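MATE family efflux transporter (Vibrio cholerae, PDB 6IDP) probably exports drugs and other toxic compounds across the bacterial membrane, with a conformational change that depends on protons. Local coordinates at residues I348-L351 against H352-V356; L388-F391 against A392-P396; Y405-E408 against G409-G413. All coordinates share one frame; numbering follows the deposited sequence.

How the interactions relate
The three contacts are local helix contacts in the C-terminal half of the transporter. They follow one another along the chain. Interaction 1 lies on helix 343-355. Interactions 2 and 3 lie in range 379-435, on two arms that run in opposite directions. Interaction 2 is on the first arm, at its pi-type turn, and interaction 3 is at the start of the second. Interactions 1 and 3 have centres about 10 Å apart and touch, with Leu351 CD2 3.5 Å from Glu408 CB. They thus join helix 343-355 to the returning arm. The centre of interaction 2 is about 21 Å from that of interaction 1 and about 15 Å from that of interaction 3, and it touches neither.

Interaction 1 of 3, residues I348-L351 against H352-V356; sequences ILNL and HLVIV. With OLC ((2R)-2,3-dihydroxypropyl (9Z)-octadec-9-enoate), chain E.
The backbone from Ile348 onward is helical, with His352 N donating to Ile348 O at 3.1 Å and Leu353 N to Leu349 O at 3.0 Å. These are the i to i+4 bonds of an alpha-helix, here helix 343-355 in the C-terminal half of the MATE fold. The next turn is less regular. Leu351 O receives only weak bonds, from Val354 N and Ile355 N. Ile355 N also donates to His352 O, which takes Val356 N as well.

The apolar side chains pair one turn apart. Leu351 and Ile355 cross at a slant, and their CD1 atoms meet at 3.7 Å. Leu351 CG lies anti to its own nitrogen (chi1 -171°). This sets the branch beside the carbonyl, on the way to the following turn. Leu349 CD1 rests more loosely on Leu353 CG at 4.2 Å.

The His352 ring is held from several directions. Val356 CG2 sits over one face near the rim, and Leu353 CD2 lies in plane at the edge. Phe411 of range 379-435 packs edge-to-face with it. Asn350 turns its amide to another helix, where ND2 bonds Thr333 OG1. Leu353 and Val354 both touch Ala332, so this side of the helix packs on 332-339.

The two methyls of Val354 meet different partners. CG2 lies 3.2 Å from Leu351 O. CG1 reaches the acyl chain of a bound monoolein and stops 3.9 Å from its C4.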
ATOM      1  N   ILE A 348     -25.882   2.847  11.141  1.00 28.36           N
ATOM      2  CA  ILE A 348     -25.072   3.846  10.455  1.00 28.07           C
ATOM      3  C   ILE A 348     -24.189   3.183   9.400  1.00 29.36           C
ATOM      4  O   ILE A 348     -23.975   3.732   8.317  1.00 28.28           O
ATOM      5  CB  ILE A 348     -24.199   4.639  11.450  1.00 28.69           C
ATOM      6  CG1 ILE A 348     -25.087   5.365  12.465  1.00 27.89           C
ATOM      7  CG2 ILE A 348     -23.313   5.634  10.715  1.00 29.72           C
ATOM      8  CD1 ILE A 348     -24.314   6.162  13.507  1.00 34.56           C
ATOM      9  N   LEU A 349     -23.690   1.992   9.716  1.00 24.82           N
ATOM     10  CA  LEU A 349     -22.890   1.221   8.774  1.00 25.48           C
ATOM     11  C   LEU A 349     -23.730   0.784   7.573  1.00 28.65           C
ATOM     12  O   LEU A 349     -23.248   0.778   6.441  1.00 32.95           O
ATOM     13  CB  LEU A 349     -22.271   0.004   9.469  1.00 27.01           C
ATOM     14  CG  LEU A 349     -21.460  -0.961   8.603  1.00 25.68           C
ATOM     15  CD1 LEU A 349     -20.293  -0.249   7.919  1.00 24.15           C
ATOM     16  CD2 LEU A 349     -20.966  -2.133   9.441  1.00 25.38           C
ATOM     17  N   ASN A 350     -24.985   0.424   7.830  1.00 29.44           N
ATOM     18  CA  ASN A 350     -25.935   0.078   6.771  1.00 29.36           C
ATOM     19  C   ASN A 350     -26.037   1.206   5.745  1.00 31.07           C
ATOM     20  O   ASN A 350     -26.093   0.963   4.538  1.00 30.11           O
ATOM     21  CB  ASN A 350     -27.312  -0.222   7.374  1.00 26.63           C
ATOM     22  CG  ASN A 350     -28.242  -0.941   6.410  1.00 32.22           C
ATOM     23  OD1 ASN A 350     -28.036  -0.937   5.194  1.00 28.89           O
ATOM     24  ND2 ASN A 350     -29.286  -1.559   6.955  1.00 31.11           N
ATOM     25  N   LEU A 351     -26.049   2.442   6.237  1.00 27.92           N
ATOM     26  CA  LEU A 351     -26.106   3.612   5.370  1.00 30.83           C
ATOM     27  C   LEU A 351     -24.827   3.765   4.553  1.00 32.50           C
ATOM     28  O   LEU A 351     -24.872   4.100   3.372  1.00 31.69           O
ATOM     29  CB  LEU A 351     -26.351   4.875   6.195  1.00 30.08           C
ATOM     30  CG  LEU A 351     -26.643   6.132   5.377  1.00 31.96           C
ATOM     31  CD1 LEU A 351     -27.891   5.933   4.533  1.00 30.94           C
ATOM     32  CD2 LEU A 351     -26.794   7.335   6.284  1.00 30.34           C
ATOM     33  N   HIS A 352     -23.687   3.523   5.191  1.00 32.26           N
ATOM     34  CA  HIS A 352     -22.401   3.631   4.516  1.00 27.34           C
ATOM     35  C   HIS A 352     -22.322   2.666   3.337  1.00 26.59           C
ATOM     36  O   HIS A 352     -21.831   3.014   2.266  1.00 29.57           O
ATOM     37  CB  HIS A 352     -21.259   3.360   5.498  1.00 29.53           C
ATOM     38  CG  HIS A 352     -19.911   3.273   4.852  1.00 43.03           C
ATOM     39  ND1 HIS A 352     -19.052   4.347   4.777  1.00 48.57           N
ATOM     40  CD2 HIS A 352     -19.277   2.237   4.251  1.00 37.74           C
ATOM     41  CE1 HIS A 352     -17.944   3.977   4.155  1.00 42.47           C
ATOM     42  NE2 HIS A 352     -18.055   2.706   3.828  1.00 39.99           N
ATOM     43  N   LEU A 353     -22.831   1.456   3.543  1.00 24.82           N
ATOM     44  CA  LEU A 353     -22.702   0.381   2.567  1.00 26.20           C
ATOM     45  C   LEU A 353     -23.571   0.559   1.320  1.00 25.99           C
ATOM     46  O   LEU A 353     -23.369  -0.140   0.326  1.00 26.42           O
ATOM     47  CB  LEU A 353     -23.031  -0.960   3.228  1.00 25.04           C
ATOM     48  CG  LEU A 353     -22.050  -1.420   4.305  1.00 27.95           C
ATOM     49  CD1 LEU A 353     -22.442  -2.791   4.835  1.00 27.12           C
ATOM     50  CD2 LEU A 353     -20.629  -1.434   3.755  1.00 29.33           C
ATOM     51  N   VAL A 354     -24.535   1.476   1.370  1.00 25.52           N
ATOM     52  CA  VAL A 354     -25.401   1.717   0.216  1.00 26.00           C
ATOM     53  C   VAL A 354     -25.045   3.013  -0.502  1.00 26.73           C
ATOM     54  O   VAL A 354     -25.541   3.279  -1.595  1.00 30.96           O
ATOM     55  CB  VAL A 354     -26.899   1.775   0.610  1.00 30.03           C
ATOM     56  CG1 VAL A 354     -27.344   0.471   1.242  1.00 27.69           C
ATOM     57  CG2 VAL A 354     -27.171   2.948   1.537  1.00 32.55           C
ATOM     58  N   ILE A 355     -24.186   3.817   0.114  1.00 31.96           N
ATOM     59  CA  ILE A 355     -23.826   5.111  -0.454  1.00 31.66           C
ATOM     60  C   ILE A 355     -22.420   5.119  -1.050  1.00 30.81           C
ATOM     61  O   ILE A 355     -22.233   5.494  -2.206  1.00 31.08           O
ATOM     62  CB  ILE A 355     -23.924   6.231   0.604  1.00 29.03           C
ATOM     63  CG1 ILE A 355     -25.378   6.425   1.038  1.00 31.66           C
ATOM     64  CG2 ILE A 355     -23.363   7.537   0.061  1.00 26.04           C
ATOM     65  CD1 ILE A 355     -25.569   7.524   2.070  1.00 29.28           C
ATOM     66  N   VAL A 356     -21.438   4.701  -0.258  1.00 29.02           N
ATOM     67  CA  VAL A 356     -20.031   4.819  -0.648  1.00 30.40           C
ATOM     68  C   VAL A 356     -19.511   3.800  -1.690  1.00 31.54           C
ATOM     69  O   VAL A 356     -18.776   4.195  -2.597  1.00 32.89           O
ATOM     70  CB  VAL A 356     -19.125   4.748   0.603  1.00 30.17           C
ATOM     71  CG1 VAL A 356     -17.665   4.916   0.223  1.00 33.33           C
ATOM     72  CG2 VAL A 356     -19.531   5.819   1.603  1.00 35.08           C
TER
HETATM   73  C8  OLC E 504     -32.877  -1.293   4.143  1.00 51.02           C
HETATM   74  C7  OLC E 504     -32.648  -1.410   2.652  1.00 54.44           C
HETATM   75  C6  OLC E 504     -32.489  -0.041   2.027  1.00 56.54           C
HETATM   76  C5  OLC E 504     -32.176  -0.205   0.554  1.00 55.41           C
HETATM   77  C4  OLC E 504     -31.049   0.722   0.148  1.00 52.50           C
HETATM   78  C3  OLC E 504     -31.473   2.167   0.319  1.00 51.10           C
HETATM   79  C2  OLC E 504     -30.524   3.056  -0.456  1.00 53.97           C
HETATM   80  C1  OLC E 504     -31.102   4.450  -0.569  1.00 57.72           C

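Interaction 2 of 3, residues L388-F391 against A392-P396; sequences LRLF and AFYLP
The guanidinium of Arg389 lies flat on the ring of Tyr394, with centres 4.1 Å apart and planes 27° from parallel. NH2 sits over the middle of the ring face, 3.4 Å above its plane. In return, Tyr394 CG covers one face of the guanidinium, towards its rim. This is a cation-pi stack between side chains that run side by side. Arg389 reaches it through a bend at chi2 (-97°). The Phe391 ring has Leu390 CB over one face, and its CD1 packs on Leu395 CD1. The Phe393 ring carries Ala392 CB over one face, while its CE2 meets Leu388 CB at 3.8 Å.

The stack forms on a widened, pi-type turn. Tyr394 N donates to Arg389 O at 2.9 Å, and Leu395 N to Leu390 O at 3.1 Å. Both are i to i+5 bonds. Leu388 O takes Ala392 N and, weakly, Phe393 N. Pro396 has no N-H to continue the series, and the helix kinks there. Its CG comes within 3.2 Å of Phe391 O.

Arg389 NH2 also bonds Asn418 OD1, on the returning arm of 379-435, which runs back alongside. Phe393 rests on Ile420 and Ala424 of that arm. Leu390, Phe391 and Leu395 pack against helix 226-259, and Arg389 touches helix 360-375 at Leu363 and Cys366.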
ATOM      1  N   LEU A 388      -4.648  16.381  -4.994  1.00 36.54           N
ATOM      2  CA  LEU A 388      -5.943  16.903  -5.423  1.00 39.61           C
ATOM      3  C   LEU A 388      -7.087  16.069  -4.866  1.00 38.44           C
ATOM      4  O   LEU A 388      -8.084  16.606  -4.386  1.00 39.32           O
ATOM      5  CB  LEU A 388      -6.032  16.944  -6.950  1.00 44.43           C
ATOM      6  CG  LEU A 388      -5.390  18.136  -7.657  1.00 46.38           C
ATOM      7  CD1 LEU A 388      -5.509  17.983  -9.164  1.00 47.03           C
ATOM      8  CD2 LEU A 388      -6.036  19.434  -7.194  1.00 40.37           C
ATOM      9  N   ARG A 389      -6.930  14.751  -4.940  1.00 34.94           N
ATOM     10  CA  ARG A 389      -7.915  13.813  -4.421  1.00 34.32           C
ATOM     11  C   ARG A 389      -8.214  14.109  -2.956  1.00 42.64           C
ATOM     12  O   ARG A 389      -9.368  14.102  -2.535  1.00 36.52           O
ATOM     13  CB  ARG A 389      -7.420  12.372  -4.578  1.00 29.79           C
ATOM     14  CG  ARG A 389      -8.453  11.312  -4.225  1.00 37.58           C
ATOM     15  CD  ARG A 389      -8.289  10.781  -2.810  1.00 38.58           C
ATOM     16  NE  ARG A 389      -9.513  10.139  -2.337  1.00 40.72           N
ATOM     17  CZ  ARG A 389      -9.588   9.379  -1.250  1.00 43.84           C
ATOM     18  NH1 ARG A 389      -8.505   9.150  -0.522  1.00 50.08           N
ATOM     19  NH2 ARG A 389     -10.749   8.840  -0.895  1.00 37.70           N
ATOM     20  N   LEU A 390      -7.164  14.389  -2.194  1.00 41.19           N
ATOM     21  CA  LEU A 390      -7.293  14.593  -0.761  1.00 40.11           C
ATOM     22  C   LEU A 390      -7.863  15.949  -0.380  1.00 38.48           C
ATOM     23  O   LEU A 390      -8.912  16.043   0.256  1.00 44.57           O
ATOM     24  CB  LEU A 390      -5.931  14.421  -0.088  1.00 50.34           C
ATOM     25  CG  LEU A 390      -5.893  13.385   1.032  1.00 62.40           C
ATOM     26  CD1 LEU A 390      -7.257  13.297   1.700  1.00 66.77           C
ATOM     27  CD2 LEU A 390      -5.456  12.025   0.492  1.00 61.85           C
ATOM     28  N   PHE A 391      -7.153  17.001  -0.765  1.00 40.54           N
ATOM     29  CA  PHE A 391      -7.409  18.325  -0.216  1.00 45.17           C
ATOM     30  C   PHE A 391      -8.360  19.167  -1.059  1.00 44.63           C
ATOM     31  O   PHE A 391      -8.955  20.118  -0.555  1.00 36.90           O
ATOM     32  CB  PHE A 391      -6.080  19.063  -0.017  1.00 47.55           C
ATOM     33  CG  PHE A 391      -5.142  18.362   0.923  1.00 55.78           C
ATOM     34  CD1 PHE A 391      -5.377  18.371   2.289  1.00 56.53           C
ATOM     35  CD2 PHE A 391      -4.026  17.693   0.443  1.00 59.09           C
ATOM     36  CE1 PHE A 391      -4.519  17.726   3.159  1.00 58.33           C
ATOM     37  CE2 PHE A 391      -3.162  17.047   1.311  1.00 60.63           C
ATOM     38  CZ  PHE A 391      -3.411  17.065   2.670  1.00 60.25           C
ATOM     39  N   ALA A 392      -8.503  18.822  -2.334  1.00 41.11           N
ATOM     40  CA  ALA A 392      -9.383  19.579  -3.220  1.00 41.81           C
ATOM     41  C   ALA A 392     -10.776  18.955  -3.314  1.00 43.07           C
ATOM     42  O   ALA A 392     -11.775  19.666  -3.441  1.00 40.00           O
ATOM     43  CB  ALA A 392      -8.769  19.696  -4.611  1.00 35.93           C
ATOM     44  N   PHE A 393     -10.838  17.628  -3.241  1.00 40.51           N
ATOM     45  CA  PHE A 393     -12.079  16.907  -3.509  1.00 43.01           C
ATOM     46  C   PHE A 393     -12.662  16.190  -2.289  1.00 41.85           C
ATOM     47  O   PHE A 393     -13.772  16.499  -1.859  1.00 44.42           O
ATOM     48  CB  PHE A 393     -11.851  15.899  -4.638  1.00 36.19           C
ATOM     49  CG  PHE A 393     -11.286  16.511  -5.884  1.00 36.28           C
ATOM     50  CD1 PHE A 393     -11.760  17.728  -6.346  1.00 38.69           C
ATOM     51  CD2 PHE A 393     -10.272  15.880  -6.584  1.00 38.04           C
ATOM     52  CE1 PHE A 393     -11.240  18.299  -7.491  1.00 47.72           C
ATOM     53  CE2 PHE A 393      -9.743  16.447  -7.729  1.00 40.70           C
ATOM     54  CZ  PHE A 393     -10.229  17.658  -8.183  1.00 45.89           C
ATOM     55  N   TYR A 394     -11.916  15.233  -1.743  1.00 33.87           N
ATOM     56  CA  TYR A 394     -12.431  14.358  -0.693  1.00 37.44           C
ATOM     57  C   TYR A 394     -12.786  15.099   0.595  1.00 36.99           C
ATOM     58  O   TYR A 394     -13.940  15.094   1.022  1.00 36.41           O
ATOM     59  CB  TYR A 394     -11.418  13.255  -0.384  1.00 35.26           C
ATOM     60  CG  TYR A 394     -11.968  12.112   0.439  1.00 34.99           C
ATOM     61  CD1 TYR A 394     -13.053  11.371  -0.007  1.00 37.42           C
ATOM     62  CD2 TYR A 394     -11.388  11.761   1.652  1.00 35.70           C
ATOM     63  CE1 TYR A 394     -13.556  10.321   0.737  1.00 33.77           C
ATOM     64  CE2 TYR A 394     -11.884  10.709   2.404  1.00 32.63           C
ATOM     65  CZ  TYR A 394     -12.969   9.995   1.940  1.00 33.37           C
ATOM     66  OH  TYR A 394     -13.473   8.948   2.675  1.00 50.52           O
ATOM     67  N   LEU A 395     -11.790  15.724   1.215  1.00 34.30           N
ATOM     68  CA  LEU A 395     -11.996  16.409   2.487  1.00 37.93           C
ATOM     69  C   LEU A 395     -12.981  17.586   2.402  1.00 42.90           C
ATOM     70  O   LEU A 395     -13.805  17.744   3.300  1.00 40.17           O
ATOM     71  CB  LEU A 395     -10.657  16.886   3.062  1.00 42.29           C
ATOM     72  CG  LEU A 395      -9.751  15.797   3.646  1.00 48.32           C
ATOM     73  CD1 LEU A 395      -8.460  16.397   4.190  1.00 50.49           C
ATOM     74  CD2 LEU A 395     -10.474  15.007   4.729  1.00 45.98           C
ATOM     75  N   PRO A 396     -12.905  18.418   1.340  1.00 42.84           N
ATOM     76  CA  PRO A 396     -13.926  19.473   1.284  1.00 41.92           C
ATOM     77  C   PRO A 396     -15.346  18.926   1.147  1.00 41.55           C
ATOM     78  O   PRO A 396     -16.267  19.490   1.735  1.00 39.34           O
ATOM     79  CB  PRO A 396     -13.534  20.275   0.038  1.00 44.33           C
ATOM     80  CG  PRO A 396     -12.086  20.037  -0.120  1.00 39.47           C
ATOM     81  CD  PRO A 396     -11.872  18.614   0.306  1.00 36.90           C
TER

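Interaction 3 of 3, residues Y405-E408 against G409-G413; sequences YGIE and GLFIG. With OLC ((2R)-2,3-dihydroxypropyl (9Z)-octadec-9-enoate), chain L.
Backbone bonds come first: Gly409 N donates to Tyr405 O at 3.3 Å, and Leu410 N to Gly406 O at 3.1 Å. Phe411 N and Ile412 N continue the i to i+4 series, to Ile407 O and Glu408 O. The first bond is the odd one. Gly409 N stands well above the carbonyl plane of Tyr405, not on a lone pair. The other three donors are tilted only moderately. The chain turns back on itself about Tyr405 and Gly406. Gly406 has a positive phi (66°) there, and the N atoms of Ile407 and Glu408 lack a bond to the turn before.

Close packing is seen at Gly409. Tyr405 CB sits 3.5 Å from Gly409 CA, on the side where a CB would lie. The absence of a side chain lets the two come this close.

In this part of the MATE fold, range 379-435 holds two arms folded against each other as a helical hairpin. These residues open the returning arm, and Leu410 packs on Leu398 and Ala402 of the first. Ile407, Leu410 and Phe411 touch helix 263-279, the first at Ala265 and the other two at Trp269.

Among side chains, Ile407 and Phe411 cross one turn apart, with CG1 3.8 Å from CZ. Ile407 CG1 is anti to its own nitrogen (chi1 -169°), which carries this branch to the ring. Ile407 O lies over one face of the Phe411 ring, nearer its rim than its centre.

Lipid contacts make up the last kind. The acyl chain of a bound monoolein crosses the face of the Tyr405 ring. Its C17 sits over the ring centre, 3.4 Å above the plane. Further along, C16 meets Ile412 CG2 at 3.7 Å. The chain then passes Gly413, where C12 is 3.9 Å from CA.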
ATOM      1  N   TYR A 405     -25.623  18.178   6.594  1.00 46.62           N
ATOM      2  CA  TYR A 405     -26.468  16.994   6.727  1.00 46.35           C
ATOM      3  C   TYR A 405     -25.950  15.910   7.672  1.00 45.31           C
ATOM      4  O   TYR A 405     -26.423  14.778   7.621  1.00 46.81           O
ATOM      5  CB  TYR A 405     -26.709  16.373   5.347  1.00 49.42           C
ATOM      6  CG  TYR A 405     -27.488  17.259   4.407  1.00 60.49           C
ATOM      7  CD1 TYR A 405     -28.877  17.238   4.393  1.00 64.70           C
ATOM      8  CD2 TYR A 405     -26.837  18.118   3.533  1.00 62.65           C
ATOM      9  CE1 TYR A 405     -29.594  18.049   3.533  1.00 69.66           C
ATOM     10  CE2 TYR A 405     -27.544  18.933   2.671  1.00 71.03           C
ATOM     11  CZ  TYR A 405     -28.922  18.893   2.674  1.00 75.89           C
ATOM     12  OH  TYR A 405     -29.632  19.702   1.817  1.00 80.69           O
ATOM     13  N   GLY A 406     -24.996  16.243   8.533  1.00 37.50           N
ATOM     14  CA  GLY A 406     -24.542  15.291   9.531  1.00 38.96           C
ATOM     15  C   GLY A 406     -23.849  14.072   8.951  1.00 35.36           C
ATOM     16  O   GLY A 406     -23.132  14.180   7.956  1.00 40.22           O
ATOM     17  N   ILE A 407     -24.061  12.908   9.561  1.00 33.89           N
ATOM     18  CA  ILE A 407     -23.308  11.717   9.174  1.00 34.19           C
ATOM     19  C   ILE A 407     -23.745  11.186   7.808  1.00 32.12           C
ATOM     20  O   ILE A 407     -22.925  10.669   7.052  1.00 29.28           O
ATOM     21  CB  ILE A 407     -23.420  10.588  10.244  1.00 51.01           C
ATOM     22  CG1 ILE A 407     -22.416   9.471   9.959  1.00 54.40           C
ATOM     23  CG2 ILE A 407     -24.824  10.022  10.321  1.00 49.31           C
ATOM     24  CD1 ILE A 407     -20.992   9.828  10.313  1.00 56.76           C
ATOM     25  N   GLU A 408     -25.026  11.333   7.485  1.00 31.75           N
ATOM     26  CA  GLU A 408     -25.534  10.877   6.199  1.00 31.93           C
ATOM     27  C   GLU A 408     -25.011  11.757   5.068  1.00 35.56           C
ATOM     28  O   GLU A 408     -24.731  11.272   3.974  1.00 36.97           O
ATOM     29  CB  GLU A 408     -27.067  10.852   6.191  1.00 34.20           C
ATOM     30  CG  GLU A 408     -27.736  12.131   6.659  1.00 40.53           C
ATOM     31  CD  GLU A 408     -28.055  12.124   8.144  1.00 41.02           C
ATOM     32  OE1 GLU A 408     -27.425  11.348   8.894  1.00 38.08           O
ATOM     33  OE2 GLU A 408     -28.943  12.894   8.559  1.00 33.83           O
ATOM     34  N   GLY A 409     -24.876  13.051   5.341  1.00 33.42           N
ATOM     35  CA  GLY A 409     -24.346  13.980   4.361  1.00 37.49           C
ATOM     36  C   GLY A 409     -22.869  13.748   4.130  1.00 39.98           C
ATOM     37  O   GLY A 409     -22.363  13.943   3.025  1.00 37.49           O
ATOM     38  N   LEU A 410     -22.176  13.323   5.180  1.00 36.52           N
ATOM     39  CA  LEU A 410     -20.755  13.020   5.087  1.00 29.81           C
ATOM     40  C   LEU A 410     -20.520  11.837   4.145  1.00 31.98           C
ATOM     41  O   LEU A 410     -19.567  11.842   3.362  1.00 29.82           O
ATOM     42  CB  LEU A 410     -20.178  12.741   6.478  1.00 29.48           C
ATOM     43  CG  LEU A 410     -18.665  12.592   6.627  1.00 36.51           C
ATOM     44  CD1 LEU A 410     -18.202  13.169   7.956  1.00 41.57           C
ATOM     45  CD2 LEU A 410     -18.260  11.134   6.520  1.00 41.35           C
ATOM     46  N   PHE A 411     -21.386  10.829   4.218  1.00 29.02           N
ATOM     47  CA  PHE A 411     -21.292   9.682   3.320  1.00 30.46           C
ATOM     48  C   PHE A 411     -21.508  10.116   1.871  1.00 29.89           C
ATOM     49  O   PHE A 411     -20.826   9.639   0.966  1.00 32.80           O
ATOM     50  CB  PHE A 411     -22.306   8.598   3.702  1.00 24.77           C
ATOM     51  CG  PHE A 411     -22.027   7.939   5.026  1.00 39.74           C
ATOM     52  CD1 PHE A 411     -20.754   7.953   5.572  1.00 39.17           C
ATOM     53  CD2 PHE A 411     -23.042   7.300   5.722  1.00 25.62           C
ATOM     54  CE1 PHE A 411     -20.498   7.345   6.791  1.00 36.40           C
ATOM     55  CE2 PHE A 411     -22.792   6.689   6.937  1.00 26.08           C
ATOM     56  CZ  PHE A 411     -21.520   6.712   7.473  1.00 28.89           C
ATOM     57  N   ILE A 412     -22.460  11.022   1.663  1.00 30.15           N
ATOM     58  CA  ILE A 412     -22.718  11.582   0.341  1.00 31.10           C
ATOM     59  C   ILE A 412     -21.495  12.345  -0.164  1.00 32.86           C
ATOM     60  O   ILE A 412     -21.151  12.280  -1.349  1.00 34.67           O
ATOM     61  CB  ILE A 412     -23.943  12.524   0.350  1.00 32.90           C
ATOM     62  CG1 ILE A 412     -25.201  11.764   0.769  1.00 41.46           C
ATOM     63  CG2 ILE A 412     -24.151  13.156  -1.019  1.00 28.53           C
ATOM     64  CD1 ILE A 412     -25.592  10.657  -0.186  1.00 48.79           C
ATOM     65  N   GLY A 413     -20.842  13.064   0.745  1.00 28.28           N
ATOM     66  CA  GLY A 413     -19.625  13.785   0.418  1.00 28.69           C
ATOM     67  C   GLY A 413     -18.527  12.862  -0.073  1.00 30.63           C
ATOM     68  O   GLY A 413     -17.838  13.172  -1.045  1.00 35.73           O
TER
HETATM   69  C18 OLC L 511     -28.069  16.279  -0.463  1.00 60.09           C
HETATM   70  C10 OLC L 511     -21.178  18.815  -1.986  1.00 46.32           C
HETATM   71  C17 OLC L 511     -27.647  15.887   0.936  1.00 61.72           C
HETATM   72  C11 OLC L 511     -20.987  17.360  -1.614  1.00 48.83           C
HETATM   73  C16 OLC L 511     -26.159  15.608   0.974  1.00 61.02           C
HETATM   74  C12 OLC L 511     -21.656  17.069  -0.286  1.00 49.84           C
HETATM   75  C15 OLC L 511     -25.387  16.807   0.463  1.00 61.36           C
HETATM   76  C13 OLC L 511     -23.127  17.418  -0.354  1.00 55.75           C
HETATM   77  C14 OLC L 511     -23.900  16.567   0.631  1.00 57.08           C